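Long-range contacts in Non-sulfated chondroitin lyase E66 (Autographa californica nucleopolyhedrovirus, PDB 3VSN), which cleaves non-sulfated chondroitin as a baculovirus envelope lyase and is essential for oral infection, perhaps by digesting the chondroitin sulfate barrier of the host midgut's peritrophic matrix: residues T84-C89 against F148-I153; K326-L331 against T417-T422; G337-V342 against T446-H451. All coordinates share one frame; numbering follows the deposited sequence.

Contact 1. Residues T84-C89 against F148-I153; sequences TLIGYC and FMNITI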
ATOM      1  N   THR A  84     -23.696   6.741  -9.575  1.00 17.64           N
ATOM      2  CA  THR A  84     -24.553   5.748 -10.215  1.00 17.72           C
ATOM      3  C   THR A  84     -24.727   6.027 -11.715  1.00 17.33           C
ATOM      4  O   THR A  84     -24.715   5.094 -12.522  1.00 17.18           O
ATOM      5  CB  THR A  84     -25.909   5.636  -9.485  1.00 18.18           C
ATOM      6  OG1 THR A  84     -25.672   5.395  -8.091  1.00 18.70           O
ATOM      7  CG2 THR A  84     -26.744   4.499 -10.042  1.00 18.42           C
ATOM      8  N   LEU A  85     -24.866   7.304 -12.079  1.00 16.87           N
ATOM      9  CA  LEU A  85     -24.909   7.707 -13.489  1.00 16.85           C
ATOM     10  C   LEU A  85     -23.624   7.338 -14.231  1.00 16.74           C
ATOM     11  O   LEU A  85     -23.676   6.811 -15.345  1.00 16.43           O
ATOM     12  CB  LEU A  85     -25.179   9.211 -13.629  1.00 16.84           C
ATOM     13  CG  LEU A  85     -26.614   9.710 -13.446  1.00 16.98           C
ATOM     14  CD1 LEU A  85     -26.638  11.228 -13.457  1.00 16.93           C
ATOM     15  CD2 LEU A  85     -27.534   9.146 -14.521  1.00 16.99           C
ATOM     16  N   ILE A  86     -22.478   7.621 -13.611  1.00 16.75           N
ATOM     17  CA  ILE A  86     -21.181   7.249 -14.186  1.00 16.77           C
ATOM     18  C   ILE A  86     -21.084   5.728 -14.337  1.00 16.94           C
ATOM     19  O   ILE A  86     -20.654   5.234 -15.380  1.00 16.85           O
ATOM     20  CB  ILE A  86     -19.996   7.821 -13.371  1.00 16.75           C
ATOM     21  CG1 ILE A  86     -19.978   9.354 -13.467  1.00 16.53           C
ATOM     22  CG2 ILE A  86     -18.668   7.238 -13.858  1.00 16.46           C
ATOM     23  CD1 ILE A  86     -19.125  10.038 -12.417  1.00 16.62           C
ATOM     24  N   GLY A  87     -21.511   4.994 -13.310  1.00 17.12           N
ATOM     25  CA  GLY A  87     -21.548   3.527 -13.371  1.00 17.44           C
ATOM     26  C   GLY A  87     -22.378   3.003 -14.536  1.00 17.67           C
ATOM     27  O   GLY A  87     -22.004   2.019 -15.187  1.00 17.45           O
ATOM     28  N   TYR A  88     -23.507   3.661 -14.798  1.00 17.54           N
ATOM     29  CA  TYR A  88     -24.366   3.304 -15.927  1.00 17.67           C
ATOM     30  C   TYR A  88     -23.740   3.648 -17.284  1.00 17.48           C
ATOM     31  O   TYR A  88     -23.968   2.940 -18.264  1.00 17.46           O
ATOM     32  CB  TYR A  88     -25.751   3.949 -15.793  1.00 18.20           C
ATOM     33  CG  TYR A  88     -26.778   3.090 -15.076  1.00 18.73           C
ATOM     34  CD1 TYR A  88     -27.300   3.476 -13.841  1.00 19.14           C
ATOM     35  CD2 TYR A  88     -27.228   1.891 -15.636  1.00 19.05           C
ATOM     36  CE1 TYR A  88     -28.242   2.696 -13.187  1.00 19.62           C
ATOM     37  CE2 TYR A  88     -28.168   1.103 -14.988  1.00 19.48           C
ATOM     38  CZ  TYR A  88     -28.669   1.510 -13.766  1.00 19.85           C
ATOM     39  OH  TYR A  88     -29.605   0.736 -13.121  1.00 20.56           O
ATOM     40  N   CYS A  89     -22.955   4.727 -17.336  1.00 17.20           N
ATOM     41  CA  CYS A  89     -22.186   5.060 -18.539  1.00 17.11           C
ATOM     42  C   CYS A  89     -21.229   3.936 -18.905  1.00 16.85           C
ATOM     43  O   CYS A  89     -21.121   3.560 -20.073  1.00 16.82           O
ATOM     44  CB  CYS A  89     -21.393   6.355 -18.354  1.00 17.05           C
ATOM     45  SG  CYS A  89     -22.406   7.845 -18.346  1.00 17.60           S
ATOM     46  N   PHE A 148     -20.982  14.881 -16.377  1.00 16.81           N
ATOM     47  CA  PHE A 148     -21.102  15.567 -17.662  1.00 16.98           C
ATOM     48  C   PHE A 148     -20.189  14.931 -18.706  1.00 17.08           C
ATOM     49  O   PHE A 148     -20.627  14.619 -19.817  1.00 16.68           O
ATOM     50  CB  PHE A 148     -20.773  17.056 -17.517  1.00 17.20           C
ATOM     51  CG  PHE A 148     -21.907  17.884 -16.973  1.00 17.53           C
ATOM     52  CD1 PHE A 148     -22.791  18.528 -17.837  1.00 17.70           C
ATOM     53  CD2 PHE A 148     -22.087  18.032 -15.601  1.00 17.54           C
ATOM     54  CE1 PHE A 148     -23.835  19.294 -17.344  1.00 17.83           C
ATOM     55  CE2 PHE A 148     -23.131  18.800 -15.100  1.00 17.99           C
ATOM     56  CZ  PHE A 148     -24.005  19.434 -15.975  1.00 18.04           C
ATOM     57  N   MET A 149     -18.928  14.723 -18.327  1.00 16.79           N
ATOM     58  CA  MET A 149     -17.935  14.155 -19.227  1.00 16.60           C
ATOM     59  C   MET A 149     -18.281  12.725 -19.659  1.00 16.47           C
ATOM     60  O   MET A 149     -18.282  12.422 -20.853  1.00 16.13           O
ATOM     61  CB  MET A 149     -16.545  14.208 -18.587  1.00 16.98           C
ATOM     62  CG  MET A 149     -15.440  13.679 -19.485  1.00 17.19           C
ATOM     63  SD  MET A 149     -13.826  13.833 -18.712  1.00 17.82           S
ATOM     64  CE  MET A 149     -12.777  13.279 -20.046  1.00 17.72           C
ATOM     65  N   ASN A 150     -18.580  11.858 -18.691  1.00 16.39           N
ATOM     66  CA  ASN A 150     -18.896  10.457 -18.979  1.00 16.28           C
ATOM     67  C   ASN A 150     -20.133  10.290 -19.867  1.00 16.16           C
ATOM     68  O   ASN A 150     -20.100   9.532 -20.839  1.00 15.80           O
ATOM     69  CB  ASN A 150     -19.045   9.643 -17.690  1.00 16.68           C
ATOM     70  CG  ASN A 150     -17.706   9.264 -17.077  1.00 17.39           C
ATOM     71  OD1 ASN A 150     -17.074  10.063 -16.383  1.00 18.00           O
ATOM     72  ND2 ASN A 150     -17.269   8.035 -17.328  1.00 17.46           N
ATOM     73  N   ILE A 151     -21.207  11.010 -19.540  1.00 15.71           N
ATOM     74  CA  ILE A 151     -22.452  10.934 -20.312  1.00 15.65           C
ATOM     75  C   ILE A 151     -22.246  11.430 -21.746  1.00 15.71           C
ATOM     76  O   ILE A 151     -22.588  10.730 -22.701  1.00 15.80           O
ATOM     77  CB  ILE A 151     -23.625  11.668 -19.607  1.00 15.53           C
ATOM     78  CG1 ILE A 151     -24.005  10.927 -18.320  1.00 15.54           C
ATOM     79  CG2 ILE A 151     -24.840  11.758 -20.527  1.00 15.54           C
ATOM     80  CD1 ILE A 151     -25.119  11.561 -17.507  1.00 15.37           C
ATOM     81  N   THR A 152     -21.658  12.618 -21.889  1.00 15.74           N
ATOM     82  CA  THR A 152     -21.404  13.210 -23.204  1.00 16.01           C
ATOM     83  C   THR A 152     -20.585  12.287 -24.123  1.00 16.03           C
ATOM     84  O   THR A 152     -20.950  12.079 -25.284  1.00 15.91           O
ATOM     85  CB  THR A 152     -20.726  14.594 -23.084  1.00 16.17           C
ATOM     86  OG1 THR A 152     -21.564  15.470 -22.320  1.00 16.40           O
ATOM     87  CG2 THR A 152     -20.483  15.210 -24.460  1.00 16.18           C
ATOM     88  N   ILE A 153     -19.498  11.724 -23.601  1.00 15.92           N
ATOM     89  CA  ILE A 153     -18.625  10.886 -24.428  1.00 16.12           C
ATOM     90  C   ILE A 153     -19.251   9.535 -24.787  1.00 16.36           C
ATOM     91  O   ILE A 153     -19.268   9.164 -25.963  1.00 16.90           O
ATOM     92  CB  ILE A 153     -17.209  10.724 -23.831  1.00 16.16           C
ATOM     93  CG1 ILE A 153     -16.555  12.097 -23.658  1.00 16.05           C
ATOM     94  CG2 ILE A 153     -16.347   9.835 -24.728  1.00 16.24           C
ATOM     95  CD1 ILE A 153     -15.223  12.086 -22.932  1.00 16.39           C
TER
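Within the helix that brings N150 and I151 up to C89, the carbonyl oxygen F148 O is gripped twice: T152 OG1 donates at 2.8 Å and T152 N at 3.1 Å, from opposite faces of the carbonyl plane. T152 itself points away from the contact, where its hydroxyl also bonds to T168. The two segments belong to helices 75-93 and 138-154 of the alpha/alpha toroid, and they run in the same general direction, their axes 9.1 Å apart and inclined by 28°. Helix 103-119 comes between them in sequence and packs on both, touching L85 with I116 and F148 with L113 and C117.

Across the interface the contact is made by a thiol, aliphatic branches and the side chain of N150. C89 points at the partner helix; with SG beside the backbone N (chi1 -72°), the sulfur settles in the angle between N150 and I151, lying 3.9 Å from N150 CB. One turn earlier, the CG2 branch of I86 meets the side-chain amide of N150, 3.9 Å from its CG, the two side chains crossing at a slant. F38 of helix 29-48 adds a further apolar neighbour to N150. L85 reaches more loosely, CD1 to CD1 of I151 at 4.3 Å. The closest approach is sulfur on methylene, C89 SG lying 3.5 Å from I151 CG1.

Contact 2. Residues K326-L331 against T417-T422; sequences KVLTKL and TAIAKT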
ATOM      1  N   LYS A 326      12.577   2.281   3.757  1.00 12.10           N
ATOM      2  CA  LYS A 326      12.549   1.009   4.508  1.00 11.92           C
ATOM      3  C   LYS A 326      11.324   0.137   4.219  1.00 11.75           C
ATOM      4  O   LYS A 326      10.480  -0.079   5.090  1.00 11.79           O
ATOM      5  CB  LYS A 326      12.738   1.218   6.029  1.00 11.84           C
ATOM      6  CG  LYS A 326      13.843   2.198   6.432  1.00 11.75           C
ATOM      7  CD  LYS A 326      15.201   1.828   5.847  1.00 11.51           C
ATOM      8  CE  LYS A 326      16.280   2.796   6.306  1.00 11.62           C
ATOM      9  NZ  LYS A 326      17.629   2.440   5.780  1.00 11.36           N
ATOM     10  N   VAL A 327      11.235  -0.359   2.989  1.00 11.56           N
ATOM     11  CA  VAL A 327      10.200  -1.320   2.614  1.00 11.60           C
ATOM     12  C   VAL A 327      10.851  -2.431   1.794  1.00 11.58           C
ATOM     13  O   VAL A 327      11.610  -2.158   0.863  1.00 11.79           O
ATOM     14  CB  VAL A 327       9.042  -0.664   1.810  1.00 11.61           C
ATOM     15  CG1 VAL A 327       7.989  -1.697   1.428  1.00 11.58           C
ATOM     16  CG2 VAL A 327       8.391   0.463   2.602  1.00 11.59           C
ATOM     17  N   LEU A 328      10.578  -3.677   2.175  1.00 11.51           N
ATOM     18  CA  LEU A 328      10.964  -4.843   1.390  1.00 11.51           C
ATOM     19  C   LEU A 328       9.699  -5.589   0.991  1.00 11.60           C
ATOM     20  O   LEU A 328       8.881  -5.927   1.845  1.00 11.62           O
ATOM     21  CB  LEU A 328      11.888  -5.766   2.195  1.00 11.53           C
ATOM     22  CG  LEU A 328      12.211  -7.149   1.606  1.00 11.58           C
ATOM     23  CD1 LEU A 328      13.063  -7.034   0.344  1.00 11.59           C
ATOM     24  CD2 LEU A 328      12.911  -8.029   2.634  1.00 11.38           C
ATOM     25  N   THR A 329       9.548  -5.852  -0.303  1.00 11.79           N
ATOM     26  CA  THR A 329       8.328  -6.452  -0.823  1.00 11.91           C
ATOM     27  C   THR A 329       8.657  -7.529  -1.846  1.00 11.97           C
ATOM     28  O   THR A 329       9.509  -7.336  -2.712  1.00 12.16           O
ATOM     29  CB  THR A 329       7.421  -5.371  -1.445  1.00 12.12           C
ATOM     30  OG1 THR A 329       7.013  -4.455  -0.419  1.00 12.31           O
ATOM     31  CG2 THR A 329       6.174  -5.984  -2.088  1.00 12.30           C
ATOM     32  N   LYS A 330       7.985  -8.669  -1.735  1.00 11.91           N
ATOM     33  CA  LYS A 330       8.172  -9.748  -2.688  1.00 11.89           C
ATOM     34  C   LYS A 330       6.834 -10.182  -3.249  1.00 11.91           C
ATOM     35  O   LYS A 330       5.881 -10.420  -2.501  1.00 11.80           O
ATOM     36  CB  LYS A 330       8.889 -10.937  -2.038  1.00 11.69           C
ATOM     37  CG  LYS A 330       9.030 -12.153  -2.946  1.00 11.70           C
ATOM     38  CD  LYS A 330       9.834 -13.246  -2.263  1.00 11.64           C
ATOM     39  CE  LYS A 330       9.664 -14.591  -2.953  1.00 11.77           C
ATOM     40  NZ  LYS A 330      10.346 -14.681  -4.276  1.00 11.79           N
ATOM     41  N   LEU A 331       6.771 -10.266  -4.573  1.00 11.95           N
ATOM     42  CA  LEU A 331       5.634 -10.860  -5.248  1.00 11.92           C
ATOM     43  C   LEU A 331       6.138 -12.057  -6.039  1.00 11.91           C
ATOM     44  O   LEU A 331       6.951 -11.907  -6.951  1.00 11.75           O
ATOM     45  CB  LEU A 331       4.939  -9.850  -6.172  1.00 12.06           C
ATOM     46  CG  LEU A 331       3.661 -10.374  -6.844  1.00 12.28           C
ATOM     47  CD1 LEU A 331       2.510 -10.451  -5.847  1.00 12.35           C
ATOM     48  CD2 LEU A 331       3.284  -9.521  -8.048  1.00 12.42           C
ATOM     49  N   THR A 417      17.510   0.385   9.800  1.00 11.62           N
ATOM     50  CA  THR A 417      17.056  -0.751   9.000  1.00 11.27           C
ATOM     51  C   THR A 417      17.956  -0.983   7.786  1.00 11.10           C
ATOM     52  O   THR A 417      18.311  -0.041   7.074  1.00 10.96           O
ATOM     53  CB  THR A 417      15.587  -0.562   8.540  1.00 11.19           C
ATOM     54  OG1 THR A 417      14.722  -0.569   9.681  1.00 11.23           O
ATOM     55  CG2 THR A 417      15.146  -1.674   7.597  1.00 11.17           C
ATOM     56  N   ALA A 418      18.318  -2.241   7.564  1.00 10.86           N
ATOM     57  CA  ALA A 418      19.068  -2.626   6.374  1.00 10.94           C
ATOM     58  C   ALA A 418      18.282  -3.640   5.556  1.00 10.87           C
ATOM     59  O   ALA A 418      17.554  -4.471   6.107  1.00 10.59           O
ATOM     60  CB  ALA A 418      20.432  -3.186   6.749  1.00 10.90           C
ATOM     61  N   ILE A 419      18.435  -3.558   4.239  1.00 10.88           N
ATOM     62  CA  ILE A 419      17.758  -4.468   3.316  1.00 11.16           C
ATOM     63  C   ILE A 419      18.761  -4.981   2.283  1.00 11.30           C
ATOM     64  O   ILE A 419      19.557  -4.210   1.750  1.00 11.24           O
ATOM     65  CB  ILE A 419      16.565  -3.786   2.601  1.00 11.05           C
ATOM     66  CG1 ILE A 419      15.550  -3.249   3.618  1.00 11.20           C
ATOM     67  CG2 ILE A 419      15.877  -4.761   1.649  1.00 11.15           C
ATOM     68  CD1 ILE A 419      14.537  -2.269   3.045  1.00 11.22           C
ATOM     69  N   ALA A 420      18.736  -6.285   2.023  1.00 11.50           N
ATOM     70  CA  ALA A 420      19.538  -6.873   0.954  1.00 11.98           C
ATOM     71  C   ALA A 420      18.666  -7.833   0.170  1.00 12.14           C
ATOM     72  O   ALA A 420      17.919  -8.612   0.757  1.00 12.12           O
ATOM     73  CB  ALA A 420      20.754  -7.598   1.521  1.00 11.87           C
ATOM     74  N   LYS A 421      18.749  -7.772  -1.155  1.00 12.49           N
ATOM     75  CA  LYS A 421      17.937  -8.655  -1.988  1.00 12.99           C
ATOM     76  C   LYS A 421      18.698  -9.209  -3.186  1.00 13.24           C
ATOM     77  O   LYS A 421      19.651  -8.596  -3.682  1.00 12.77           O
ATOM     78  CB  LYS A 421      16.654  -7.946  -2.452  1.00 13.06           C
ATOM     79  CG  LYS A 421      16.894  -6.809  -3.440  1.00 13.46           C
ATOM     80  CD  LYS A 421      15.588  -6.206  -3.928  1.00 13.76           C
ATOM     81  CE  LYS A 421      15.814  -5.269  -5.106  1.00 14.01           C
ATOM     82  NZ  LYS A 421      16.560  -4.040  -4.711  1.00 14.31           N
ATOM     83  N   THR A 422      18.259 -10.383  -3.628  1.00 13.91           N
ATOM     84  CA  THR A 422      18.748 -11.014  -4.850  1.00 14.89           C
ATOM     85  C   THR A 422      17.547 -11.321  -5.754  1.00 15.70           C
ATOM     86  O   THR A 422      16.480 -10.728  -5.579  1.00 16.12           O
ATOM     87  CB  THR A 422      19.541 -12.303  -4.550  1.00 14.90           C
ATOM     88  OG1 THR A 422      18.731 -13.190  -3.764  1.00 15.22           O
ATOM     89  CG2 THR A 422      20.839 -11.990  -3.803  1.00 14.93           C
TER
HETATM   90  O   HOH W   1      18.610   2.839   8.635  1.00 10.74           O
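Strand 327-331 of a four-stranded antiparallel sheet faces strand 414-421, an edge strand of a seven-stranded antiparallel sheet, and K326, just ahead of the first strand, ties the two together. Its NZ donates to T417 O at 2.9 Å, with a C=O...N angle of 148° and the donor tilted 20° from the carbonyl plane. Water 1 supports the same link: it accepts from K326 NZ at 3.0 Å and from T417 N at 2.9 Å. The ammonium group has further partners in D323 O and, as a salt bridge, E608 OE2, so the buried ammonium, probably charged, is met by oxygen atoms of protein and water.

A bend at chi2 (-56°) lays the lysine chain alongside T417, CD 3.6 Å from T417 CB, the two side chains running side by side with opposite headings. The threonine hydroxyl is turned to another partner, V342 O. K326 also belongs to a G1 beta bulge of the hairpin 318-322/327-331, where K326 and V327 share A322 as the residue opposite them.

Farther along, the facing layers of this beta-sandwich region meet through aliphatic groups. L328 and I419 both point into the interface and pass in opposite senses, L328 CD1 resting 3.8 Å from I419 CG2. The longer branch of I419 ends against the backbone of V327, with CD1 3.7 Å from V327 O. I428 of the adjacent strand 426-434 touches L328, T417 and I419, closing the apolar patch from the side of the larger sheet.

Contact 3. Residues G337-V342 against T446-H451; sequences GSVVGV and TLFYDH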
ATOM      1  N   GLY A 337       4.448 -10.875   0.012  1.00 11.63           N
ATOM      2  CA  GLY A 337       4.981 -10.632   1.351  1.00 11.84           C
ATOM      3  C   GLY A 337       5.621  -9.261   1.409  1.00 12.05           C
ATOM      4  O   GLY A 337       6.190  -8.803   0.419  1.00 12.08           O
ATOM      5  N   SER A 338       5.536  -8.601   2.560  1.00 12.36           N
ATOM      6  CA  SER A 338       6.153  -7.282   2.713  1.00 12.52           C
ATOM      7  C   SER A 338       6.463  -6.953   4.165  1.00 12.60           C
ATOM      8  O   SER A 338       5.731  -7.359   5.070  1.00 12.87           O
ATOM      9  CB  SER A 338       5.247  -6.198   2.118  1.00 12.83           C
ATOM     10  OG  SER A 338       5.908  -4.943   2.065  1.00 13.23           O
ATOM     11  N   VAL A 339       7.559  -6.228   4.380  1.00 12.28           N
ATOM     12  CA  VAL A 339       7.883  -5.685   5.696  1.00 12.06           C
ATOM     13  C   VAL A 339       8.130  -4.185   5.575  1.00 12.05           C
ATOM     14  O   VAL A 339       8.924  -3.743   4.736  1.00 11.74           O
ATOM     15  CB  VAL A 339       9.129  -6.347   6.336  1.00 11.88           C
ATOM     16  CG1 VAL A 339       9.473  -5.678   7.664  1.00 11.72           C
ATOM     17  CG2 VAL A 339       8.914  -7.839   6.547  1.00 11.88           C
ATOM     18  N   VAL A 340       7.436  -3.411   6.405  1.00 11.98           N
ATOM     19  CA  VAL A 340       7.781  -2.002   6.591  1.00 12.15           C
ATOM     20  C   VAL A 340       8.801  -1.920   7.722  1.00 12.28           C
ATOM     21  O   VAL A 340       8.527  -2.340   8.849  1.00 12.55           O
ATOM     22  CB  VAL A 340       6.540  -1.134   6.904  1.00 12.29           C
ATOM     23  CG1 VAL A 340       6.943   0.298   7.240  1.00 12.05           C
ATOM     24  CG2 VAL A 340       5.562  -1.158   5.732  1.00 12.24           C
ATOM     25  N   GLY A 341       9.985  -1.401   7.403  1.00 12.38           N
ATOM     26  CA  GLY A 341      11.055  -1.237   8.376  1.00 12.45           C
ATOM     27  C   GLY A 341      10.863   0.026   9.194  1.00 12.54           C
ATOM     28  O   GLY A 341       9.778   0.618   9.207  1.00 12.69           O
ATOM     29  N   VAL A 342      11.919   0.435   9.886  1.00 12.60           N
ATOM     30  CA  VAL A 342      11.857   1.581  10.783  1.00 12.88           C
ATOM     31  C   VAL A 342      13.087   2.461  10.557  1.00 13.05           C
ATOM     32  O   VAL A 342      14.219   1.967  10.530  1.00 13.02           O
ATOM     33  CB  VAL A 342      11.776   1.127  12.268  1.00 12.88           C
ATOM     34  CG1 VAL A 342      11.528   2.307  13.195  1.00 12.90           C
ATOM     35  CG2 VAL A 342      10.680   0.088  12.470  1.00 12.75           C
ATOM     36  N   THR A 446      14.119 -10.685   9.004  1.00 10.89           N
ATOM     37  CA  THR A 446      13.139 -11.345   8.139  1.00 10.83           C
ATOM     38  C   THR A 446      13.786 -11.747   6.821  1.00 10.90           C
ATOM     39  O   THR A 446      14.541 -10.973   6.246  1.00 10.90           O
ATOM     40  CB  THR A 446      11.927 -10.438   7.844  1.00 10.90           C
ATOM     41  OG1 THR A 446      11.546  -9.733   9.029  1.00 10.94           O
ATOM     42  CG2 THR A 446      10.741 -11.255   7.334  1.00 11.04           C
ATOM     43  N   LEU A 447      13.493 -12.960   6.356  1.00 10.78           N
ATOM     44  CA  LEU A 447      13.939 -13.399   5.040  1.00 10.92           C
ATOM     45  C   LEU A 447      12.769 -13.949   4.229  1.00 11.06           C
ATOM     46  O   LEU A 447      12.093 -14.882   4.670  1.00 11.05           O
ATOM     47  CB  LEU A 447      15.054 -14.451   5.166  1.00 10.80           C
ATOM     48  CG  LEU A 447      15.588 -15.075   3.872  1.00 10.81           C
ATOM     49  CD1 LEU A 447      16.399 -14.071   3.062  1.00 10.68           C
ATOM     50  CD2 LEU A 447      16.419 -16.312   4.185  1.00 10.86           C
ATOM     51  N   PHE A 448      12.535 -13.361   3.055  1.00 11.24           N
ATOM     52  CA  PHE A 448      11.554 -13.882   2.096  1.00 11.43           C
ATOM     53  C   PHE A 448      12.279 -14.705   1.033  1.00 11.43           C
ATOM     54  O   PHE A 448      13.340 -14.301   0.546  1.00 11.32           O
ATOM     55  CB  PHE A 448      10.779 -12.750   1.399  1.00 11.80           C
ATOM     56  CG  PHE A 448       9.879 -11.950   2.308  1.00 12.25           C
ATOM     57  CD1 PHE A 448       8.723 -12.507   2.845  1.00 12.30           C
ATOM     58  CD2 PHE A 448      10.166 -10.617   2.588  1.00 12.62           C
ATOM     59  CE1 PHE A 448       7.890 -11.762   3.670  1.00 12.60           C
ATOM     60  CE2 PHE A 448       9.334  -9.862   3.410  1.00 12.82           C
ATOM     61  CZ  PHE A 448       8.197 -10.439   3.957  1.00 12.87           C
ATOM     62  N   TYR A 449      11.698 -15.844   0.666  1.00 11.35           N
ATOM     63  CA  TYR A 449      12.252 -16.726  -0.366  1.00 11.58           C
ATOM     64  C   TYR A 449      11.109 -17.532  -0.999  1.00 11.59           C
ATOM     65  O   TYR A 449       9.965 -17.422  -0.564  1.00 11.53           O
ATOM     66  CB  TYR A 449      13.297 -17.669   0.256  1.00 11.76           C
ATOM     67  CG  TYR A 449      12.724 -18.526   1.363  1.00 11.88           C
ATOM     68  CD1 TYR A 449      12.680 -18.065   2.684  1.00 12.02           C
ATOM     69  CD2 TYR A 449      12.190 -19.786   1.088  1.00 12.00           C
ATOM     70  CE1 TYR A 449      12.129 -18.841   3.695  1.00 11.99           C
ATOM     71  CE2 TYR A 449      11.637 -20.566   2.092  1.00 12.07           C
ATOM     72  CZ  TYR A 449      11.616 -20.094   3.390  1.00 12.05           C
ATOM     73  OH  TYR A 449      11.075 -20.879   4.385  1.00 12.54           O
ATOM     74  N   ASP A 450      11.400 -18.335  -2.021  1.00 11.83           N
ATOM     75  CA  ASP A 450      10.384 -19.241  -2.565  1.00 12.26           C
ATOM     76  C   ASP A 450      10.448 -20.563  -1.784  1.00 12.15           C
ATOM     77  O   ASP A 450      11.463 -21.241  -1.868  1.00 12.19           O
ATOM     78  CB  ASP A 450      10.628 -19.497  -4.061  1.00 12.55           C
ATOM     79  CG  ASP A 450      10.604 -18.219  -4.900  1.00 12.97           C
ATOM     80  OD1 ASP A 450       9.810 -17.301  -4.611  1.00 13.09           O
ATOM     81  OD2 ASP A 450      11.369 -18.142  -5.880  1.00 13.52           O
ATOM     82  N   HIS A 451       9.413 -20.951  -1.024  1.00 12.07           N
ATOM     83  CA  HIS A 451       8.112 -20.284  -0.917  1.00 12.02           C
ATOM     84  C   HIS A 451       7.756 -20.030   0.525  1.00 11.78           C
ATOM     85  O   HIS A 451       6.799 -20.615   1.060  1.00 11.66           O
ATOM     86  CB  HIS A 451       7.030 -21.160  -1.537  1.00 12.58           C
ATOM     87  CG  HIS A 451       7.240 -21.454  -3.004  1.00 13.12           C
ATOM     88  ND1 HIS A 451       6.584 -20.791  -3.972  1.00 13.41           N
ATOM     89  CD2 HIS A 451       8.057 -22.381  -3.645  1.00 13.56           C
ATOM     90  CE1 HIS A 451       6.964 -21.264  -5.174  1.00 13.71           C
ATOM     91  NE2 HIS A 451       7.866 -22.237  -4.972  1.00 13.97           N
TER
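F448 lays its ring against the backbone of the partner strand, overlapping G337, which has no side chain to hold the ring off, and the peptide that follows it. G337 O lies over one face of the ring, and F448 CE1 comes to 3.9 Å from G337 CA. CZ meets the nitrogen of the same peptide, 3.5 Å from S338 N, in an oblique approach. On the opposite face, T446 CG2 stands 4.3 Å above the plane, displaced toward the rim. The aromatic group is thus held between its own strand and the one it packs upon.

V339, two residues on from G337, fills the adjoining place. CG1 lies opposite the backbone N (chi1 176°), which leaves CG2 on the N side, facing the ring: it meets F448 CZ at 3.7 Å and T446 CG2 at 4.0 Å. The valine and phenylalanine side chains cross at a slant. These residues join strands 335-340 and 440-449, which belong to separate sheets that pack together here, consistent with the beta-sandwich part of the fold; their axes approach to 8.7 Å with directions 156° apart, nearly antiparallel. L328 and K330 of strand 327-331 also touch F448, while I428 lies against both V339 and T446.

The polar groups are satisfied elsewhere: S338 OG bonds to T329 OG1 and L328 O, T446 OG1 to Q455 OE1, and the backbones of G337 and V339 to K330 and L328. Cohesion between these two segments therefore probably rests largely on dispersion and on the burial of apolar surface.

How the contacts relate
All three contacts are buried, but in two regions of the chain. Contact 1 joins two helices of the N-terminal toroid running in roughly the same direction, its centre about 43 Å from those of contacts 2 and 3, across the chain's own centre. Contacts 2 and 3, with centres about 7 Å apart, bring the same two sheets together: 326-331 and 337-342 lie on neighbouring strands of one, 417-422 and 446-451 on strands of the other. Contact 2 combines a buried ammonium and a water with aliphatic packing; contacts 1 and 3 rest mainly on van der Waals fit, against an asparagine and a backbone peptide respectively. A salt bridge, K330 NZ to D450 OD1 at 2.7 Å, links contacts 2 and 3.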